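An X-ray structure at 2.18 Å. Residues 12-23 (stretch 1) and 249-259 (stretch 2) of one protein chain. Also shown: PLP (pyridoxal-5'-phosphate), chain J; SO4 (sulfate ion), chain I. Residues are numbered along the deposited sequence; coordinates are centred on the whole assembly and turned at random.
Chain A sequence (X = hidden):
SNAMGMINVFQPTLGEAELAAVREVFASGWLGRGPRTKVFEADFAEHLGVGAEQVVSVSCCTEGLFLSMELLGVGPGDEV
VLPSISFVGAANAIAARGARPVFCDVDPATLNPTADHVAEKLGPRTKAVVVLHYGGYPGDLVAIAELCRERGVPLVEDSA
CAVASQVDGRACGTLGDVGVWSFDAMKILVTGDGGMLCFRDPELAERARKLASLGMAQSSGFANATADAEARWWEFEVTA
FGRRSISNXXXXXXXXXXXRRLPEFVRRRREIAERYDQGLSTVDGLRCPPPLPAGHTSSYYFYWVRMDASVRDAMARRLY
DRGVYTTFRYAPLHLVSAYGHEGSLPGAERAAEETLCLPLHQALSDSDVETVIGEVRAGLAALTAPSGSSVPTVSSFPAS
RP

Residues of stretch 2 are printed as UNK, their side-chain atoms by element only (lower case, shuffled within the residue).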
# COMPACT_ATOMS: atom_id res chain seq x y z
N PRO A 12 -6.14 -13.54 -12.97
CA PRO A 12 -5.71 -14.43 -11.88
C PRO A 12 -6.69 -15.58 -11.68
O PRO A 12 -7.83 -15.57 -12.15
CB PRO A 12 -5.70 -13.50 -10.67
CG PRO A 12 -6.78 -12.52 -10.96
CD PRO A 12 -6.81 -12.33 -12.46
N THR A 13 -6.22 -16.60 -10.96
CA THR A 13 -7.04 -17.76 -10.60
C THR A 13 -6.94 -17.96 -9.09
O THR A 13 -5.96 -18.54 -8.60
CB THR A 13 -6.61 -19.02 -11.35
OG1 THR A 13 -5.21 -19.25 -11.18
CG2 THR A 13 -6.93 -18.89 -12.84
N LEU A 14 -7.94 -17.48 -8.36
CA LEU A 14 -8.06 -17.69 -6.93
C LEU A 14 -9.40 -18.34 -6.64
O LEU A 14 -10.43 -17.91 -7.17
CB LEU A 14 -7.92 -16.38 -6.15
CG LEU A 14 -6.50 -15.80 -5.98
CD1 LEU A 14 -5.93 -15.24 -7.28
CD2 LEU A 14 -6.48 -14.74 -4.89
N GLY A 15 -9.39 -19.38 -5.81
CA GLY A 15 -10.60 -20.15 -5.56
C GLY A 15 -10.77 -20.64 -4.14
O GLY A 15 -10.50 -19.90 -3.18
N GLU A 16 -11.20 -21.89 -3.98
CA GLU A 16 -11.57 -22.40 -2.66
C GLU A 16 -10.36 -22.49 -1.73
O GLU A 16 -10.48 -22.18 -0.54
CB GLU A 16 -12.23 -23.77 -2.80
CG GLU A 16 -13.62 -23.73 -3.42
CD GLU A 16 -14.65 -23.05 -2.53
OE1 GLU A 16 -14.39 -22.89 -1.32
OE2 GLU A 16 -15.72 -22.67 -3.05
N ALA A 17 -9.20 -22.90 -2.25
CA ALA A 17 -8.03 -23.02 -1.39
C ALA A 17 -7.59 -21.66 -0.86
O ALA A 17 -7.21 -21.54 0.31
CB ALA A 17 -6.89 -23.70 -2.15
N GLU A 18 -7.64 -20.63 -1.70
CA GLU A 18 -7.32 -19.28 -1.24
C GLU A 18 -8.39 -18.77 -0.28
O GLU A 18 -8.07 -18.05 0.69
CB GLU A 18 -7.17 -18.33 -2.43
CG GLU A 18 -5.92 -18.56 -3.28
CD GLU A 18 -6.06 -19.72 -4.26
OE1 GLU A 18 -7.15 -20.34 -4.32
OE2 GLU A 18 -5.07 -20.02 -4.97
N LEU A 19 -9.66 -19.12 -0.52
CA LEU A 19 -10.72 -18.70 0.39
C LEU A 19 -10.56 -19.35 1.76
O LEU A 19 -10.77 -18.69 2.79
CB LEU A 19 -12.09 -19.07 -0.20
CG LEU A 19 -12.66 -18.15 -1.28
CD1 LEU A 19 -13.86 -18.81 -1.93
CD2 LEU A 19 -13.03 -16.79 -0.69
N ALA A 20 -10.19 -20.63 1.79
CA ALA A 20 -10.01 -21.31 3.07
C ALA A 20 -8.89 -20.67 3.89
O ALA A 20 -8.99 -20.58 5.12
CB ALA A 20 -9.72 -22.79 2.84
N ALA A 21 -7.83 -20.20 3.22
CA ALA A 21 -6.78 -19.48 3.92
C ALA A 21 -7.31 -18.18 4.51
O ALA A 21 -7.04 -17.86 5.68
CB ALA A 21 -5.60 -19.21 2.98
N VAL A 22 -8.07 -17.42 3.72
CA VAL A 22 -8.67 -16.19 4.22
C VAL A 22 -9.60 -16.48 5.39
O VAL A 22 -9.64 -15.73 6.37
CB VAL A 22 -9.40 -15.45 3.08
CG1 VAL A 22 -10.15 -14.25 3.63
CG2 VAL A 22 -8.41 -15.01 2.01
N ARG A 23 -10.36 -17.57 5.29
CA ARG A 23 -11.32 -17.92 6.34
C ARG A 23 -10.62 -18.10 7.69
O ARG A 23 -11.06 -17.55 8.70
CB ARG A 23 -12.08 -19.19 5.96
CG ARG A 23 -13.19 -19.57 6.93
CD ARG A 23 -13.83 -20.91 6.59
NE ARG A 23 -14.39 -20.94 5.24
CZ ARG A 23 -13.94 -21.71 4.26
NH1 ARG A 23 -12.92 -22.53 4.47
NH2 ARG A 23 -14.51 -21.67 3.06
N UNK A 249 -1.39 -10.26 6.92
CA UNK A 249 -1.46 -11.71 6.96
C UNK A 249 -2.57 -12.28 6.09
O UNK A 249 -2.53 -13.46 5.75
o UNK A 249 0.73 -11.99 8.59
c UNK A 249 -1.63 -12.21 8.40
o UNK A 249 -0.31 -13.14 10.15
c UNK A 249 -0.31 -12.46 9.10
N UNK A 250 -3.58 -11.47 5.75
CA UNK A 250 -4.60 -11.94 4.82
C UNK A 250 -3.99 -12.16 3.44
O UNK A 250 -4.13 -13.22 2.83
c UNK A 250 -6.95 -11.59 4.02
c UNK A 250 -6.20 -10.58 6.18
c UNK A 250 -5.79 -10.97 4.77
N UNK A 251 -3.28 -11.15 2.94
CA UNK A 251 -2.60 -11.28 1.65
C UNK A 251 -1.51 -12.34 1.71
O UNK A 251 -1.32 -13.10 0.76
c UNK A 251 -2.03 -9.93 1.22
N UNK A 252 -0.77 -12.40 2.82
CA UNK A 252 0.32 -13.36 2.94
C UNK A 252 -0.20 -14.79 2.92
O UNK A 252 0.42 -15.67 2.31
c UNK A 252 1.12 -13.10 4.22
N UNK A 253 -1.34 -15.05 3.57
CA UNK A 253 -1.89 -16.40 3.57
C UNK A 253 -2.34 -16.81 2.17
O UNK A 253 -2.21 -17.98 1.79
c UNK A 253 -3.04 -16.51 4.56
o UNK A 253 -4.19 -15.82 4.10
N UNK A 254 -2.88 -15.86 1.41
CA UNK A 254 -3.17 -16.12 0.00
C UNK A 254 -1.88 -16.42 -0.76
O UNK A 254 -1.84 -17.30 -1.63
c UNK A 254 -6.08 -13.58 -0.44
c UNK A 254 -5.28 -14.75 0.09
c UNK A 254 -4.13 -15.13 -2.11
c UNK A 254 -3.93 -14.93 -0.61
N UNK A 255 -0.81 -15.69 -0.44
CA UNK A 255 0.45 -15.87 -1.16
C UNK A 255 1.02 -17.27 -1.02
O UNK A 255 1.53 -17.84 -1.98
N UNK A 256 0.96 -17.83 0.19
CA UNK A 256 1.46 -19.19 0.39
C UNK A 256 0.68 -20.19 -0.45
O UNK A 256 1.25 -21.16 -0.97
c UNK A 256 1.41 -19.56 1.87
o UNK A 256 2.41 -18.86 2.60
N UNK A 257 -0.63 -19.98 -0.59
CA UNK A 257 -1.44 -20.87 -1.41
C UNK A 257 -1.09 -20.70 -2.88
O UNK A 257 -0.89 -21.68 -3.61
c UNK A 257 -3.29 -20.92 0.30
c UNK A 257 -2.94 -20.63 -1.15
c UNK A 257 -3.78 -21.49 -2.09
N UNK A 258 -0.99 -19.45 -3.34
CA UNK A 258 -0.65 -19.19 -4.74
C UNK A 258 0.75 -19.70 -5.07
O UNK A 258 0.99 -20.18 -6.18
n UNK A 258 -3.93 -18.03 -6.47
o UNK A 258 -2.36 -16.72 -7.40
c UNK A 258 -2.83 -17.29 -6.41
c UNK A 258 -0.75 -17.69 -5.04
c UNK A 258 -2.18 -17.16 -5.05
N UNK A 259 1.68 -19.60 -4.12
CA UNK A 259 3.03 -20.08 -4.36
C UNK A 259 3.06 -21.59 -4.59
O UNK A 259 3.78 -22.08 -5.47
c UNK A 259 5.98 -19.52 -4.65
c UNK A 259 5.42 -20.05 -3.34
c UNK A 259 3.94 -19.69 -3.20
c UNK A 259 6.22 -19.51 -2.16
N1 PLP J . -7.27 -8.50 2.17
C2 PLP J . -6.93 -9.15 1.00
C2A PLP J . -7.46 -10.53 0.73
C3 PLP J . -6.10 -8.54 0.07
O3 PLP J . -5.77 -9.22 -1.07
C4 PLP J . -5.58 -7.27 0.30
C4A PLP J . -4.27 -6.97 -0.37
O4A PLP J . -3.25 -6.70 0.27
C5 PLP J . -5.93 -6.61 1.48
C6 PLP J . -6.77 -7.23 2.40
C5A PLP J . -5.44 -5.22 1.80
O4P PLP J . -5.52 -4.38 0.67
S SO4 I . -11.16 -23.58 -7.31
O1 SO4 I . -9.99 -22.73 -7.53
O2 SO4 I . -10.74 -24.80 -6.62
O3 SO4 I . -11.75 -23.92 -8.60
O4 SO4 I . -12.15 -22.88 -6.49
O HOH W 1 -3.54 -16.17 -9.90

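Position 249 carries two carbons, the second bearing two oxygens, and does not reach stretch 1; a carboxylate on so short a stem is Asp249, its oxygens hydrogen-bonded elsewhere in the structure. At position 250 one carbon forks into two, and one tip of the fork lies against Val22, the pattern of a valine: Val250. Its CG1 lies 4.2 Å from CG1 of Val22 and 3.5 Å from C2A of PLP, so one small side chain serves both helix packing and cofactor pocket.

Positions 251 and 252 have a single carbon each and do not touch stretch 1; they are Ala251 and Ala252. CB of Ala251 instead sits 3.6 Å from O4A of PLP.

Position 253 has one carbon, then one oxygen; its CB points toward stretch 1, and the side chain lies against Ala21. This is Ser253. Its OG donates to O of Val250, 2.9 Å away, which settles the hydroxyl within its own helix while it lies 3.8 Å from CB of Ala21.

Four carbons at 254 fork at the first, with one arm two carbons long; the short arm lies against Leu14 and the end of the long one against Val22: Ile254. Its CG2 packs 3.7 Å from CD2 of Leu14, and its CD1 lies 3.7 Å from CG2 of Val22 and 3.5 Å from C2A of PLP. The two arms thus reach different neighbours.

Position 255 has no side-chain atoms and is Gly255; a CB there would point away from stretch 1 and be crowded by O of Ala252. Position 256, one carbon then one oxygen, is Ser256, out of reach of stretch 1 and hydrogen-bonded elsewhere.

At 257 one carbon again carries two, CB points toward stretch 1, and the fork meets Ala17 and Ala21: Val257. Its CG1 is 3.8 Å from CB of Ala17, and its CG2 is 3.9 Å from CB of Ala21, so the fork spans two alanines one helical turn apart.

Position 258 has three carbons, the third carrying one oxygen and one nitrogen, a primary amide that reaches Thr13 and Glu18: Gln258. NE2 donates to O of Thr13 at 3.0 Å and to OE2 of Glu18 at 2.7 Å. A water joins OE1 of Gln258 (2.8 Å) to N of Thr13 (2.9 Å). Position 259 has four carbons forked at the second, Leu259, beyond reach.

The helices run roughly antiparallel, at 147°, with axes 8.6 Å apart at closest approach. Small Ala17 and Ala21 meet Val257, while Leu14 and Val22 both pack against Ile254. Gln258 pins the loop to the first helix turn, where OE1 of Glu18 also accepts from N of Gly15 at 2.9 Å. Apolar packing is thus joined to a specific polar clamp.

Stretch 2 (249-259) DVAASIGSVQL
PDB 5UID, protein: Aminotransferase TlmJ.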